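Local coordinates for DNA repair and recombination protein RadB (Thermococcus kodakarensis, PDB 2CVH) that probably takes part in DNA repair and homologous recombination, as a RecA-like paralogue thought to bind DNA and to hydrolyse ATP only very weakly, at residues A[24-29]-A[165-170]; A[133-138]-A[173-178]; A[33-38]-A[214-219]. All blocks are in the same frame, centred on the assembly; numbering follows the deposited sequence.

Contact 1 (A[24-29]-A[165-170]); sequences QVYGPY and KPVAEQ
The ring of Tyr-26 carries most of this contact, with Val-167 lying over one face and Pro-166 standing at its rim. CB of Val-167 sits 3.7 Å from the centre of the Tyr-26 ring and 17° off the ring normal, a CH-pi contact made through the branch point itself. It is displaced toward the rim, closest to Tyr-26 CE2, and CG2 of Val-167 covers the same side of the ring. Near the ring plane, CB of Pro-166, which follows a cis peptide bond, comes within 3.9 Å of Tyr-26 CZ. The model is less certain here, since 165-170 is poorly ordered and the proline sits too close to the tyrosine hydroxyl. That hydroxyl has its polar partner in Glu-196, on strand 190-197.

Gln-24 reaches the same valine from a second direction. With CG anti to the backbone N (chi1 167°) and the chain extended beyond it, the amide is carried out to CG1 of Val-167, which lies 3.2 Å from Gln-24 OE1. Val-167 is thus shared, CG1 against the Gln-24 amide, CB and CG2 over the Tyr-26 ring.

Strand 22-26 runs between strands 149-153 and 178-184, and Tyr-26 also touches Asn-153 and Ile-179 on these neighbours. The loop leading to helix 170-174 packs against strand 22-26, which runs on into the predicted ATP-binding loop at Gly-27.

Contact 2 (A[133-138]-A[173-178]); sequences RQLQVL and GYRCKD
Apolar packing comes first: Leu-135, on helix 128-145, lies against the aliphatic part of Arg-175, near the C-terminal end of helix 170-174. CB of Leu-135 is 3.4 Å from CG of Arg-175. The CD1 branch of the leucine reaches both CB and CG of the arginine, the former at 3.6 Å. The leucine also touches Leu-22 of the central sheet.

The polar part is slighter. Arg-175 bends at chi2 (74°), and its NE gives a weak hydrogen bond to OE1 of Gln-136, 3.4 Å long but fairly straight at 166°. The oxygen meets the guanidinium at its edge, in plane, though the amide and guanidinium planes are turned 38° apart. CG of Gln-136 adds a van der Waals contact, 3.7 Å from NH2 of Arg-175. Cut back to an alanine, Arg-175 would lose the CG that lies on Leu-135 CB, probably leaving a gap there and the Gln-136 amide freer to turn.

Within 173-178, the backbone bond from Cys-176 N to Gly-173 O closes the turn that carries Arg-175.

This is plain packing away from the predicted nucleotide site: in the RecA-like alpha/beta fold, a helix flanking the central sheet meets the short helix and turn that lead into strand 178-184.

Contact 3 (A[33-38]-A[214-219]); sequences KTTLAL and RGIEDV
Ile-216 reaches from strand 215-218 into the flank of helix 33-44, where it meets Thr-35 and Leu-36. Its CB points toward the helix. The next atom, CG1, lies anti to the carbonyl carbon (chi1 -87°) and comes to 3.9 Å from CG2 of Thr-35. At the tip, CD1 passes beside CB of Thr-35 and settles against the backbone of the next residue, 3.6 Å from Leu-36 N and 3.8 Å from Leu-36 CA. The same methyl touches CB of Leu-36 at 4.0 Å, so the isoleucine ends on the helix backbone as much as on its side chains.

Thr-35 turns its methyl to the strand: CG2 lies 3.5 Å from both C and CA of Gly-215. The positive phi of Gly-215 (115°) and the angles that go with it would jam a CB against the preceding carbonyl O.

The short axes of helix and strand cross at 91°, with a closest approach of 7.6 Å. Helix 33-44 begins with Lys-33 and Thr-34, both of the predicted ATP site. It is the helix following the Walker A loop of the P-loop NTPase fold, packed here against the sheet's last strand.

Along the chain the segments come in the order 24-29, 33-38, 133-138, 165-170, 173-178 and 214-219, so contact 1 interlaces with both others, while contact 2 is nested inside the loop closed by contact 3. Contacts 1 and 2 have centres about 13 Å apart and a probable hydrogen bond from Gln-24 to Asp-178. Contacts 1 and 3, centres about 18 Å apart, meet where Lys-33 reaches back to Gly-27. Contacts 2 and 3 lie on opposite sides of the chain's centre, centres about 23 Å and nearest atoms about 11 Å apart. Strand 22-26 thus ties the segments of contact 2 to the helix that follows the predicted ATP-binding loop, through the sheet of this RecA-like core.

Contact 1 (A[24-29]-A[165-170])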
loop_
_atom_site.group_PDB
_atom_site.type_symbol
_atom_site.label_atom_id
_atom_site.label_comp_id
_atom_site.label_asym_id
_atom_site.label_seq_id
_atom_site.Cartn_x
_atom_site.Cartn_y
_atom_site.Cartn_z
ATOM N N GLN A 24 4.287 -4.628 -1.210
ATOM C CA GLN A 24 3.045 -4.672 -1.971
ATOM C C GLN A 24 1.976 -5.137 -0.982
ATOM O O GLN A 24 2.242 -5.971 -0.102
ATOM C CB GLN A 24 3.121 -5.676 -3.128
ATOM C CG GLN A 24 1.757 -5.974 -3.746
ATOM C CD GLN A 24 1.780 -6.983 -4.882
ATOM O OE1 GLN A 24 1.031 -6.856 -5.844
ATOM N NE2 GLN A 24 2.626 -7.975 -4.781
ATOM N N VAL A 25 0.812 -4.516 -1.035
ATOM C CA VAL A 25 -0.297 -4.925 -0.182
ATOM C C VAL A 25 -1.386 -5.080 -1.199
ATOM O O VAL A 25 -1.739 -4.125 -1.858
ATOM C CB VAL A 25 -0.710 -3.878 0.881
ATOM C CG1 VAL A 25 -1.910 -4.406 1.683
ATOM C CG2 VAL A 25 0.432 -3.623 1.839
ATOM N N TYR A 26 -1.845 -6.303 -1.417
ATOM C CA TYR A 26 -2.878 -6.502 -2.408
ATOM C C TYR A 26 -4.075 -7.321 -1.881
ATOM O O TYR A 26 -3.962 -8.080 -0.916
ATOM C CB TYR A 26 -2.264 -7.103 -3.682
ATOM C CG TYR A 26 -1.919 -8.574 -3.579
ATOM C CD1 TYR A 26 -0.717 -8.996 -3.023
ATOM C CD2 TYR A 26 -2.829 -9.541 -3.999
ATOM C CE1 TYR A 26 -0.433 -10.334 -2.879
ATOM C CE2 TYR A 26 -2.561 -10.880 -3.864
ATOM C CZ TYR A 26 -1.366 -11.270 -3.302
ATOM O OH TYR A 26 -1.131 -12.603 -3.149
ATOM N N GLY A 27 -5.210 -7.164 -2.547
ATOM C CA GLY A 27 -6.424 -7.854 -2.156
ATOM C C GLY A 27 -7.599 -7.179 -2.834
ATOM O O GLY A 27 -7.403 -6.202 -3.556
ATOM N N PRO A 28 -8.831 -7.683 -2.647
ATOM C CA PRO A 28 -10.042 -7.116 -3.250
ATOM C C PRO A 28 -10.486 -5.819 -2.563
ATOM O O PRO A 28 -9.892 -5.396 -1.561
ATOM C CB PRO A 28 -11.064 -8.231 -3.048
ATOM C CG PRO A 28 -10.674 -8.792 -1.735
ATOM C CD PRO A 28 -9.155 -8.845 -1.798
ATOM N N TYR A 29 -11.508 -5.168 -3.102
ATOM C CA TYR A 29 -11.977 -3.933 -2.483
ATOM C C TYR A 29 -12.537 -4.259 -1.115
ATOM O O TYR A 29 -13.023 -5.364 -0.890
ATOM C CB TYR A 29 -13.008 -3.235 -3.366
ATOM C CG TYR A 29 -12.383 -2.763 -4.652
ATOM C CD1 TYR A 29 -12.449 -3.543 -5.806
ATOM C CD2 TYR A 29 -11.686 -1.554 -4.711
ATOM C CE1 TYR A 29 -11.840 -3.135 -6.992
ATOM C CE2 TYR A 29 -11.072 -1.138 -5.891
ATOM C CZ TYR A 29 -11.154 -1.933 -7.026
ATOM O OH TYR A 29 -10.569 -1.528 -8.204
ATOM N N LYS A 165 -0.963 -17.929 -7.976
ATOM C CA LYS A 165 -0.998 -17.926 -6.526
ATOM C C LYS A 165 -0.085 -16.907 -5.846
ATOM O O LYS A 165 1.063 -17.210 -5.506
ATOM C CB LYS A 165 -0.690 -19.337 -5.998
ATOM C CG LYS A 165 -0.676 -19.476 -4.470
ATOM C CD LYS A 165 -2.065 -19.301 -3.864
ATOM C CE LYS A 165 -2.011 -19.263 -2.344
ATOM N NZ LYS A 165 -1.259 -18.077 -1.852
ATOM N N PRO A 166 -0.552 -15.661 -5.711
ATOM C CA PRO A 166 -1.837 -15.100 -6.150
ATOM C C PRO A 166 -1.570 -13.869 -7.017
ATOM O O PRO A 166 -2.334 -13.564 -7.943
ATOM C CB PRO A 166 -2.519 -14.713 -4.829
ATOM C CG PRO A 166 -1.657 -15.356 -3.753
ATOM C CD PRO A 166 -0.291 -15.194 -4.349
ATOM N N VAL A 167 -0.499 -13.152 -6.675
ATOM C CA VAL A 167 -0.040 -11.955 -7.382
ATOM C C VAL A 167 1.436 -11.734 -7.017
ATOM O O VAL A 167 1.773 -11.480 -5.856
ATOM C CB VAL A 167 -0.872 -10.678 -7.022
ATOM C CG1 VAL A 167 -0.126 -9.419 -7.442
ATOM C CG2 VAL A 167 -2.222 -10.694 -7.730
ATOM N N ALA A 168 2.301 -11.913 -8.013
ATOM C CA ALA A 168 3.750 -11.740 -7.891
ATOM C C ALA A 168 4.349 -11.887 -9.299
ATOM O O ALA A 168 4.847 -12.955 -9.665
ATOM C CB ALA A 168 4.336 -12.795 -6.948
ATOM N N GLU A 169 4.294 -10.808 -10.080
ATOM C CA GLU A 169 4.787 -10.798 -11.465
ATOM C C GLU A 169 6.309 -10.730 -11.703
ATOM O O GLU A 169 6.851 -9.680 -12.074
ATOM C CB GLU A 169 4.062 -9.705 -12.265
ATOM C CG GLU A 169 3.964 -8.358 -11.547
ATOM C CD GLU A 169 3.087 -7.338 -12.271
ATOM O OE1 GLU A 169 2.549 -6.434 -11.592
ATOM O OE2 GLU A 169 2.933 -7.433 -13.508
ATOM N N GLN A 170 6.980 -11.863 -11.496
ATOM C CA GLN A 170 8.428 -12.009 -11.697
ATOM C C GLN A 170 9.299 -10.902 -11.081
ATOM O O GLN A 170 9.210 -10.644 -9.883
ATOM C CB GLN A 170 8.741 -12.164 -13.189
ATOM C CG GLN A 170 10.144 -12.682 -13.478
ATOM C CD GLN A 170 10.707 -12.141 -14.771
ATOM O OE1 GLN A 170 9.999 -11.511 -15.557
ATOM N NE2 GLN A 170 11.991 -12.365 -14.991
#

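Contact 2 (A[133-138]-A[173-178])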
loop_
_atom_site.group_PDB
_atom_site.type_symbol
_atom_site.label_atom_id
_atom_site.label_comp_id
_atom_site.label_asym_id
_atom_site.label_seq_id
_atom_site.Cartn_x
_atom_site.Cartn_y
_atom_site.Cartn_z
ATOM N N ARG A 133 9.796 0.969 -14.710
ATOM C CA ARG A 133 10.298 2.342 -14.632
ATOM C C ARG A 133 9.830 2.923 -13.297
ATOM O O ARG A 133 10.625 3.399 -12.484
ATOM C CB ARG A 133 9.670 3.186 -15.753
ATOM C CG ARG A 133 10.631 4.101 -16.509
ATOM C CD ARG A 133 11.379 3.324 -17.592
ATOM N NE ARG A 133 10.505 2.924 -18.697
ATOM C CZ ARG A 133 10.879 2.134 -19.700
ATOM N NH1 ARG A 133 12.112 1.645 -19.744
ATOM N NH2 ARG A 133 10.029 1.864 -20.680
ATOM N N GLN A 134 8.518 2.860 -13.094
ATOM C CA GLN A 134 7.859 3.355 -11.893
ATOM C C GLN A 134 8.347 2.682 -10.617
ATOM O O GLN A 134 8.725 3.350 -9.661
ATOM C CB GLN A 134 6.348 3.178 -12.046
ATOM C CG GLN A 134 5.788 4.034 -13.170
ATOM C CD GLN A 134 4.342 3.742 -13.509
ATOM O OE1 GLN A 134 3.442 3.949 -12.693
ATOM N NE2 GLN A 134 4.108 3.273 -14.732
ATOM N N LEU A 135 8.355 1.356 -10.612
ATOM C CA LEU A 135 8.792 0.613 -9.445
ATOM C C LEU A 135 10.213 1.006 -9.090
ATOM O O LEU A 135 10.518 1.275 -7.925
ATOM C CB LEU A 135 8.650 -0.895 -9.679
ATOM C CG LEU A 135 7.199 -1.411 -9.725
ATOM C CD1 LEU A 135 7.178 -2.901 -10.035
ATOM C CD2 LEU A 135 6.470 -1.145 -8.395
ATOM N N GLN A 136 11.070 1.121 -10.098
ATOM C CA GLN A 136 12.448 1.517 -9.851
ATOM C C GLN A 136 12.525 2.923 -9.271
ATOM O O GLN A 136 13.318 3.164 -8.355
ATOM C CB GLN A 136 13.304 1.401 -11.115
ATOM C CG GLN A 136 13.917 0.017 -11.284
ATOM C CD GLN A 136 14.524 -0.511 -9.984
ATOM O OE1 GLN A 136 14.087 -1.540 -9.459
ATOM N NE2 GLN A 136 15.522 0.202 -9.452
ATOM N N VAL A 137 11.723 3.849 -9.796
ATOM C CA VAL A 137 11.720 5.206 -9.259
ATOM C C VAL A 137 11.255 5.159 -7.799
ATOM O O VAL A 137 11.872 5.768 -6.922
ATOM C CB VAL A 137 10.834 6.162 -10.098
ATOM C CG1 VAL A 137 10.793 7.569 -9.468
ATOM C CG2 VAL A 137 11.384 6.249 -11.509
ATOM N N LEU A 138 10.243 4.345 -7.515
ATOM C CA LEU A 138 9.741 4.225 -6.145
ATOM C C LEU A 138 10.798 3.629 -5.213
ATOM O O LEU A 138 10.955 4.090 -4.073
ATOM C CB LEU A 138 8.440 3.399 -6.110
ATOM C CG LEU A 138 7.250 4.123 -6.759
ATOM C CD1 LEU A 138 6.064 3.188 -6.966
ATOM C CD2 LEU A 138 6.861 5.359 -5.923
ATOM N N GLY A 173 7.531 -8.525 -9.460
ATOM C CA GLY A 173 7.140 -9.089 -8.188
ATOM C C GLY A 173 8.280 -8.854 -7.220
ATOM O O GLY A 173 8.088 -8.216 -6.185
ATOM N N TYR A 174 9.476 -9.336 -7.563
ATOM C CA TYR A 174 10.644 -9.177 -6.698
ATOM C C TYR A 174 11.059 -7.717 -6.531
ATOM O O TYR A 174 11.997 -7.407 -5.787
ATOM C CB TYR A 174 11.814 -10.059 -7.161
ATOM C CG TYR A 174 11.589 -11.541 -6.903
ATOM C CD1 TYR A 174 11.161 -12.390 -7.926
ATOM C CD2 TYR A 174 11.760 -12.083 -5.626
ATOM C CE1 TYR A 174 10.903 -13.746 -7.680
ATOM C CE2 TYR A 174 11.505 -13.424 -5.369
ATOM C CZ TYR A 174 11.077 -14.249 -6.402
ATOM O OH TYR A 174 10.825 -15.574 -6.170
ATOM N N ARG A 175 10.357 -6.826 -7.233
ATOM C CA ARG A 175 10.591 -5.389 -7.124
ATOM C C ARG A 175 10.146 -5.025 -5.704
ATOM O O ARG A 175 10.669 -4.087 -5.089
ATOM C CB ARG A 175 9.731 -4.624 -8.131
ATOM C CG ARG A 175 10.511 -3.723 -9.066
ATOM C CD ARG A 175 11.252 -4.523 -10.120
ATOM N NE ARG A 175 12.028 -3.679 -11.032
ATOM C CZ ARG A 175 12.078 -3.856 -12.350
ATOM N NH1 ARG A 175 11.390 -4.844 -12.916
ATOM N NH2 ARG A 175 12.832 -3.060 -13.101
ATOM N N CYS A 176 9.168 -5.779 -5.207
ATOM C CA CYS A 176 8.626 -5.591 -3.875
ATOM C C CYS A 176 9.191 -6.685 -2.998
ATOM O O CYS A 176 8.930 -7.862 -3.209
ATOM C CB CYS A 176 7.097 -5.644 -3.908
ATOM S SG CYS A 176 6.334 -4.309 -4.902
ATOM N N LYS A 177 10.046 -6.288 -2.068
ATOM C CA LYS A 177 10.687 -7.222 -1.158
ATOM C C LYS A 177 9.710 -7.849 -0.181
ATOM O O LYS A 177 9.879 -8.997 0.227
ATOM C CB LYS A 177 11.811 -6.517 -0.396
ATOM C CG LYS A 177 13.226 -6.871 -0.887
ATOM C CD LYS A 177 13.337 -6.786 -2.395
ATOM C CE LYS A 177 14.709 -7.142 -2.884
ATOM N NZ LYS A 177 14.654 -7.163 -4.374
ATOM N N ASP A 178 8.720 -7.074 0.235
ATOM C CA ASP A 178 7.717 -7.557 1.168
ATOM C C ASP A 178 6.373 -7.565 0.452
ATOM O O ASP A 178 6.078 -6.665 -0.347
ATOM C CB ASP A 178 7.661 -6.661 2.405
ATOM C CG ASP A 178 8.969 -6.615 3.157
ATOM O OD1 ASP A 178 9.837 -7.458 2.861
ATOM O OD2 ASP A 178 9.122 -5.743 4.046
#

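Contact 3 (A[33-38]-A[214-219])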
loop_
_atom_site.group_PDB
_atom_site.type_symbol
_atom_site.label_atom_id
_atom_site.label_comp_id
_atom_site.label_asym_id
_atom_site.label_seq_id
_atom_site.Cartn_x
_atom_site.Cartn_y
_atom_site.Cartn_z
ATOM N N LYS A 33 -6.894 -2.887 2.376
ATOM C CA LYS A 33 -5.586 -2.392 1.942
ATOM C C LYS A 33 -5.460 -0.864 2.031
ATOM O O LYS A 33 -4.489 -0.348 2.598
ATOM C CB LYS A 33 -5.215 -2.930 0.570
ATOM C CG LYS A 33 -6.175 -2.656 -0.528
ATOM C CD LYS A 33 -5.775 -3.457 -1.760
ATOM C CE LYS A 33 -6.430 -2.913 -3.011
ATOM N NZ LYS A 33 -7.887 -3.147 -3.097
ATOM N N THR A 34 -6.474 -0.153 1.547
ATOM C CA THR A 34 -6.509 1.304 1.626
ATOM C C THR A 34 -6.604 1.787 3.095
ATOM O O THR A 34 -5.888 2.708 3.523
ATOM C CB THR A 34 -7.691 1.845 0.812
ATOM O OG1 THR A 34 -7.608 1.320 -0.528
ATOM C CG2 THR A 34 -7.656 3.392 0.774
ATOM N N THR A 35 -7.446 1.135 3.886
ATOM C CA THR A 35 -7.561 1.529 5.279
ATOM C C THR A 35 -6.225 1.324 5.971
ATOM O O THR A 35 -5.828 2.128 6.804
ATOM C CB THR A 35 -8.697 0.749 6.020
ATOM O OG1 THR A 35 -9.907 0.868 5.269
ATOM C CG2 THR A 35 -8.950 1.323 7.428
ATOM N N LEU A 36 -5.517 0.256 5.612
ATOM C CA LEU A 36 -4.216 -0.035 6.216
ATOM C C LEU A 36 -3.265 1.119 5.858
ATOM O O LEU A 36 -2.536 1.641 6.714
ATOM C CB LEU A 36 -3.659 -1.349 5.660
ATOM C CG LEU A 36 -2.804 -2.280 6.529
ATOM C CD1 LEU A 36 -1.842 -3.040 5.609
ATOM C CD2 LEU A 36 -2.034 -1.542 7.620
ATOM N N ALA A 37 -3.278 1.500 4.587
ATOM C CA ALA A 37 -2.442 2.593 4.104
ATOM C C ALA A 37 -2.752 3.876 4.879
ATOM O O ALA A 37 -1.833 4.520 5.414
ATOM C CB ALA A 37 -2.680 2.806 2.606
ATOM N N LEU A 38 -4.045 4.200 4.980
ATOM C CA LEU A 38 -4.522 5.391 5.694
ATOM C C LEU A 38 -4.066 5.406 7.149
ATOM O O LEU A 38 -3.586 6.424 7.649
ATOM C CB LEU A 38 -6.063 5.478 5.661
ATOM C CG LEU A 38 -6.912 6.205 4.600
ATOM C CD1 LEU A 38 -8.413 6.148 4.974
ATOM C CD2 LEU A 38 -6.506 7.654 4.505
ATOM N N ARG A 214 -12.760 2.905 13.566
ATOM C CA ARG A 214 -11.448 3.445 13.912
ATOM C C ARG A 214 -10.367 3.127 12.886
ATOM O O ARG A 214 -9.211 3.505 13.079
ATOM C CB ARG A 214 -10.975 2.923 15.260
ATOM C CG ARG A 214 -12.005 2.986 16.342
ATOM C CD ARG A 214 -11.421 2.555 17.684
ATOM N NE ARG A 214 -10.353 3.451 18.126
ATOM C CZ ARG A 214 -9.355 3.080 18.920
ATOM N NH1 ARG A 214 -9.292 1.832 19.363
ATOM N NH2 ARG A 214 -8.397 3.945 19.240
ATOM N N GLY A 215 -10.729 2.437 11.809
ATOM C CA GLY A 215 -9.756 2.068 10.792
ATOM C C GLY A 215 -9.605 0.553 10.757
ATOM O O GLY A 215 -10.472 -0.168 10.255
ATOM N N ILE A 216 -8.538 0.058 11.359
ATOM C CA ILE A 216 -8.267 -1.367 11.401
ATOM C C ILE A 216 -7.858 -1.693 12.808
ATOM O O ILE A 216 -7.065 -0.986 13.422
ATOM C CB ILE A 216 -7.174 -1.760 10.383
ATOM C CG1 ILE A 216 -7.836 -2.029 9.021
ATOM C CG2 ILE A 216 -6.390 -2.974 10.871
ATOM C CD1 ILE A 216 -6.866 -2.156 7.878
ATOM N N GLU A 217 -8.468 -2.730 13.355
ATOM C CA GLU A 217 -8.183 -3.117 14.728
ATOM C C GLU A 217 -7.872 -4.591 14.878
ATOM O O GLU A 217 -8.109 -5.385 13.973
ATOM C CB GLU A 217 -9.380 -2.755 15.636
ATOM C CG GLU A 217 -9.651 -1.261 15.672
ATOM C CD GLU A 217 -10.689 -0.872 16.696
ATOM O OE1 GLU A 217 -11.822 -0.586 16.297
ATOM O OE2 GLU A 217 -10.373 -0.821 17.899
ATOM N N ASP A 218 -7.262 -4.924 16.004
ATOM C CA ASP A 218 -6.994 -6.302 16.315
ATOM C C ASP A 218 -8.360 -6.892 16.649
ATOM O O ASP A 218 -9.277 -6.180 17.097
ATOM C CB ASP A 218 -6.064 -6.401 17.505
ATOM C CG ASP A 218 -4.654 -6.074 17.133
ATOM O OD1 ASP A 218 -4.086 -6.879 16.378
ATOM O OD2 ASP A 218 -4.148 -5.003 17.538
ATOM N N VAL A 219 -8.521 -8.172 16.363
ATOM C CA VAL A 219 -9.785 -8.832 16.623
ATOM C C VAL A 219 -9.976 -8.981 18.116
ATOM O O VAL A 219 -9.069 -8.718 18.902
ATOM C CB VAL A 219 -9.827 -10.232 15.992
ATOM C CG1 VAL A 219 -9.661 -10.131 14.500
ATOM C CG2 VAL A 219 -8.735 -11.100 16.603
#